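Local coordinates for protein ethyl acetate hydrolase (Pseudomonas veronii, PDB 5EFZ) that hydrolyses ethyl acetate to ethanol and acetate, as an alpha/beta-hydrolase-fold esterase in the breakdown of short-chain methyl ketones, at residues A[98-107]-A[119-130]. Sequence-based numbering, arbitrary orientation.
Sequences QIGNGLSSSA and FANVRIGDDVSA. With EDO (1,2-ethanediol), chain L; EDO (1,2-ethanediol), chain G.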
loop_
_atom_site.group_PDB
_atom_site.type_symbol
_atom_site.label_atom_id
_atom_site.label_comp_id
_atom_site.label_asym_id
_atom_site.label_seq_id
_atom_site.Cartn_x
_atom_site.Cartn_y
_atom_site.Cartn_z
ATOM N N GLN A 98 -23.150 -1.359 -11.973
ATOM C CA GLN A 98 -22.446 -0.254 -12.616
ATOM C C GLN A 98 -22.428 -0.381 -14.114
ATOM O O GLN A 98 -22.181 -1.473 -14.648
ATOM C CB GLN A 98 -20.993 -0.207 -12.145
ATOM C CG GLN A 98 -20.755 0.562 -10.861
ATOM C CD GLN A 98 -19.235 0.732 -10.679
ATOM O OE1 GLN A 98 -18.526 1.102 -11.622
ATOM N NE2 GLN A 98 -18.737 0.397 -9.498
ATOM N N ILE A 99 -22.639 0.737 -14.796
ATOM C CA ILE A 99 -22.284 0.832 -16.208
ATOM C C ILE A 99 -20.824 0.472 -16.345
ATOM O O ILE A 99 -19.965 1.068 -15.676
ATOM C CB ILE A 99 -22.535 2.257 -16.748
ATOM C CG1 ILE A 99 -24.036 2.597 -16.597
ATOM C CG2 ILE A 99 -22.103 2.367 -18.231
ATOM C CD1 ILE A 99 -24.351 4.074 -16.849
ATOM N N GLY A 100 -20.506 -0.481 -17.219
ATOM C CA GLY A 100 -19.113 -0.850 -17.398
ATOM C C GLY A 100 -18.716 -2.124 -16.675
ATOM O O GLY A 100 -17.592 -2.605 -16.862
ATOM N N ASN A 101 -19.608 -2.693 -15.864
ATOM C CA ASN A 101 -19.202 -3.837 -15.043
ATOM C C ASN A 101 -19.388 -5.198 -15.709
ATOM O O ASN A 101 -19.165 -6.232 -15.061
ATOM C CB ASN A 101 -19.958 -3.823 -13.683
ATOM C CG ASN A 101 -21.284 -4.602 -13.706
ATOM O OD1 ASN A 101 -22.040 -4.593 -14.694
ATOM N ND2 ASN A 101 -21.590 -5.244 -12.581
ATOM N N GLY A 102 -19.794 -5.195 -16.984
ATOM C CA GLY A 102 -19.984 -6.427 -17.751
ATOM C C GLY A 102 -21.401 -6.980 -17.781
ATOM O O GLY A 102 -21.737 -7.798 -18.655
ATOM N N LEU A 103 -22.240 -6.559 -16.827
ATOM C CA LEU A 103 -23.655 -6.963 -16.819
ATOM C C LEU A 103 -24.528 -5.854 -17.392
ATOM O O LEU A 103 -25.291 -6.073 -18.340
ATOM C CB LEU A 103 -24.113 -7.333 -15.402
ATOM C CG LEU A 103 -23.407 -8.563 -14.793
ATOM C CD1 LEU A 103 -24.060 -8.924 -13.483
ATOM C CD2 LEU A 103 -23.399 -9.748 -15.765
ATOM N N SER A 104 -24.423 -4.658 -16.824
ATOM C CA SER A 104 -24.997 -3.479 -17.459
ATOM C C SER A 104 -24.192 -3.179 -18.747
ATOM O O SER A 104 -23.160 -3.796 -18.989
ATOM C CB SER A 104 -24.960 -2.275 -16.506
ATOM O OG SER A 104 -25.809 -2.500 -15.379
ATOM N N SER A 105 -24.659 -2.217 -19.545
ATOM C CA SER A 105 -23.955 -1.820 -20.771
ATOM C C SER A 105 -22.498 -1.556 -20.481
ATOM O O SER A 105 -22.186 -0.790 -19.589
ATOM C CB SER A 105 -24.591 -0.569 -21.376
ATOM O OG SER A 105 -25.848 -0.887 -21.929
ATOM N N SER A 106 -21.612 -2.189 -21.247
ATOM C CA SER A 106 -20.191 -2.177 -20.975
ATOM C C SER A 106 -19.384 -2.380 -22.267
ATOM O O SER A 106 -19.940 -2.733 -23.309
ATOM C CB SER A 106 -19.817 -3.289 -19.976
ATOM O OG SER A 106 -20.599 -3.226 -18.785
ATOM N N ALA A 107 -18.084 -2.158 -22.185
ATOM C CA ALA A 107 -17.182 -2.418 -23.324
ATOM C C ALA A 107 -17.381 -3.841 -23.851
ATOM O O ALA A 107 -17.307 -4.094 -25.059
ATOM C CB ALA A 107 -15.686 -2.207 -22.890
ATOM N N PHE A 119 -15.322 1.991 -25.858
ATOM C CA PHE A 119 -16.325 2.323 -24.824
ATOM C C PHE A 119 -16.023 3.675 -24.187
ATOM O O PHE A 119 -14.862 4.058 -24.029
ATOM C CB PHE A 119 -16.401 1.249 -23.739
ATOM C CG PHE A 119 -17.716 1.272 -22.956
ATOM C CD1 PHE A 119 -18.911 0.902 -23.580
ATOM C CD2 PHE A 119 -17.747 1.677 -21.617
ATOM C CE1 PHE A 119 -20.142 0.913 -22.892
ATOM C CE2 PHE A 119 -18.981 1.679 -20.887
ATOM C CZ PHE A 119 -20.179 1.305 -21.532
ATOM N N ALA A 120 -17.072 4.411 -23.857
ATOM C CA ALA A 120 -16.916 5.794 -23.404
ATOM C C ALA A 120 -16.377 5.881 -21.981
ATOM O O ALA A 120 -16.436 4.917 -21.219
ATOM C CB ALA A 120 -18.264 6.538 -23.492
ATOM N N ASN A 121 -15.831 7.045 -21.634
ATOM C CA ASN A 121 -15.435 7.306 -20.260
ATOM C C ASN A 121 -16.698 7.618 -19.468
ATOM O O ASN A 121 -17.366 8.599 -19.751
ATOM C CB ASN A 121 -14.435 8.465 -20.203
ATOM C CG ASN A 121 -13.087 8.080 -20.764
ATOM O OD1 ASN A 121 -12.660 6.931 -20.637
ATOM N ND2 ASN A 121 -12.408 9.033 -21.376
ATOM N N VAL A 122 -17.032 6.747 -18.515
ATOM C CA VAL A 122 -18.245 6.897 -17.723
ATOM C C VAL A 122 -17.885 7.403 -16.314
ATOM O O VAL A 122 -16.897 6.957 -15.713
ATOM C CB VAL A 122 -19.001 5.566 -17.639
ATOM C CG1 VAL A 122 -20.282 5.700 -16.810
ATOM C CG2 VAL A 122 -19.341 5.063 -19.055
ATOM N N ARG A 123 -18.663 8.353 -15.810
ATOM C CA ARG A 123 -18.426 8.915 -14.487
ATOM C C ARG A 123 -19.460 8.399 -13.471
ATOM O O ARG A 123 -20.540 7.915 -13.854
ATOM C CB ARG A 123 -18.464 10.465 -14.526
ATOM C CG ARG A 123 -17.247 11.125 -15.225
ATOM C CD ARG A 123 -17.376 12.664 -15.207
ATOM N NE ARG A 123 -16.180 13.305 -15.789
ATOM C CZ ARG A 123 -15.073 13.615 -15.111
ATOM N NH1 ARG A 123 -14.969 13.351 -13.818
ATOM N NH2 ARG A 123 -14.060 14.204 -15.747
ATOM N N ILE A 124 -19.119 8.520 -12.189
ATOM C CA ILE A 124 -20.052 8.176 -11.108
ATOM C C ILE A 124 -21.402 8.869 -11.332
ATOM O O ILE A 124 -22.463 8.248 -11.164
ATOM C CB ILE A 124 -19.482 8.575 -9.742
ATOM C CG1 ILE A 124 -18.221 7.745 -9.410
ATOM C CG2 ILE A 124 -20.548 8.428 -8.632
ATOM C CD1 ILE A 124 -18.477 6.262 -9.134
ATOM N N GLY A 125 -21.366 10.135 -11.749
ATOM C CA GLY A 125 -22.609 10.868 -11.978
ATOM C C GLY A 125 -23.482 10.258 -13.075
ATOM O O GLY A 125 -24.723 10.369 -13.036
ATOM N N ASP A 126 -22.858 9.622 -14.073
ATOM C CA ASP A 126 -23.634 8.955 -15.119
ATOM C C ASP A 126 -24.397 7.761 -14.545
ATOM O O ASP A 126 -25.558 7.584 -14.859
ATOM C CB ASP A 126 -22.716 8.502 -16.278
ATOM C CG ASP A 126 -22.005 9.676 -16.957
ATOM O OD1 ASP A 126 -22.668 10.703 -17.245
ATOM O OD2 ASP A 126 -20.772 9.569 -17.216
ATOM N N ASP A 127 -23.751 6.932 -13.716
ATOM C CA ASP A 127 -24.467 5.861 -13.014
ATOM C C ASP A 127 -25.661 6.367 -12.204
ATOM O O ASP A 127 -26.767 5.798 -12.246
ATOM C CB ASP A 127 -23.525 5.117 -12.070
ATOM C CG ASP A 127 -22.612 4.140 -12.815
ATOM O OD1 ASP A 127 -23.130 3.145 -13.360
ATOM O OD2 ASP A 127 -21.380 4.349 -12.836
ATOM N N VAL A 128 -25.447 7.438 -11.456
ATOM C CA VAL A 128 -26.516 7.932 -10.568
ATOM C C VAL A 128 -27.672 8.490 -11.381
ATOM O O VAL A 128 -28.847 8.266 -11.057
ATOM C CB VAL A 128 -25.939 8.955 -9.575
ATOM C CG1 VAL A 128 -27.058 9.656 -8.730
ATOM C CG2 VAL A 128 -24.964 8.193 -8.629
ATOM N N SER A 129 -27.354 9.187 -12.466
ATOM C CA SER A 129 -28.419 9.687 -13.342
ATOM C C SER A 129 -29.215 8.532 -13.968
ATOM O O SER A 129 -30.457 8.564 -13.997
ATOM C CB SER A 129 -27.836 10.602 -14.428
ATOM O OG SER A 129 -28.864 11.017 -15.322
ATOM N N ALA A 130 -28.502 7.510 -14.450
ATOM C CA ALA A 130 -29.156 6.323 -14.991
ATOM C C ALA A 130 -30.019 5.607 -13.946
ATOM O O ALA A 130 -31.153 5.203 -14.241
ATOM C CB ALA A 130 -28.105 5.342 -15.570
HETATM C C1 EDO L . -12.800 0.476 -22.452
HETATM O O1 EDO L . -12.099 0.725 -21.206
HETATM C C2 EDO L . -12.884 1.688 -23.397
HETATM O O2 EDO L . -12.662 2.981 -22.798
HETATM C C1 EDO G . -24.033 -9.990 -20.253
HETATM O O1 EDO G . -25.042 -10.600 -19.429
HETATM C C2 EDO G . -24.622 -8.796 -20.993
HETATM O O2 EDO G . -25.441 -8.035 -20.090
#
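In this alpha/beta-hydrolase fold, the coiled loop that follows strand 92-96 packs against the first turns of helix 124-139 and the loop leading into it, Ile99 lying by Asp127 and Ala107 by Phe119. A type II beta turn, Gln98 to Asn101, begins the loop and presents Ile99 N to Asp127 OD1 at 2.8 Å, a nearly straight bond (N-H...O 158°) that uses the syn lone pair of OD1. The other carboxylate oxygen, OD2, forms a salt bridge with Lys272, whose NZ also bonds Ile99 O, so one acid-lysine pair serves both backbone polar atoms of Ile99. The Ile99 side chain lies beside this bond: CG2 stands anti to the backbone N, which carries it to 3.9 Å from Val122 CG2 and into the plane of the Phe119 ring, 4.0 Å from CZ. CD1 runs on toward Ala130 CB, at 4.2 Å. One face of the Phe119 ring lies against the peptide joining Ser106 to Ala107, with Ser106 C 3.4 Å from CE1, while Phe119 CB touches Ala107 CB at 3.6 Å. A leucine in place of Phe119 would probably lose this flat cover, leaving a gap over the Ser106-Ala107 peptide and Ile99 CG2 without its ring edge. The chemistry thus divides in two: a buried backbone-carboxylate bond, probably strengthened by the carboxylate's charge, holds Ile99 N, whereas apolar and ring-on-peptide contacts join Ile99 to Val122 and Ser106-Ala107 to Phe119.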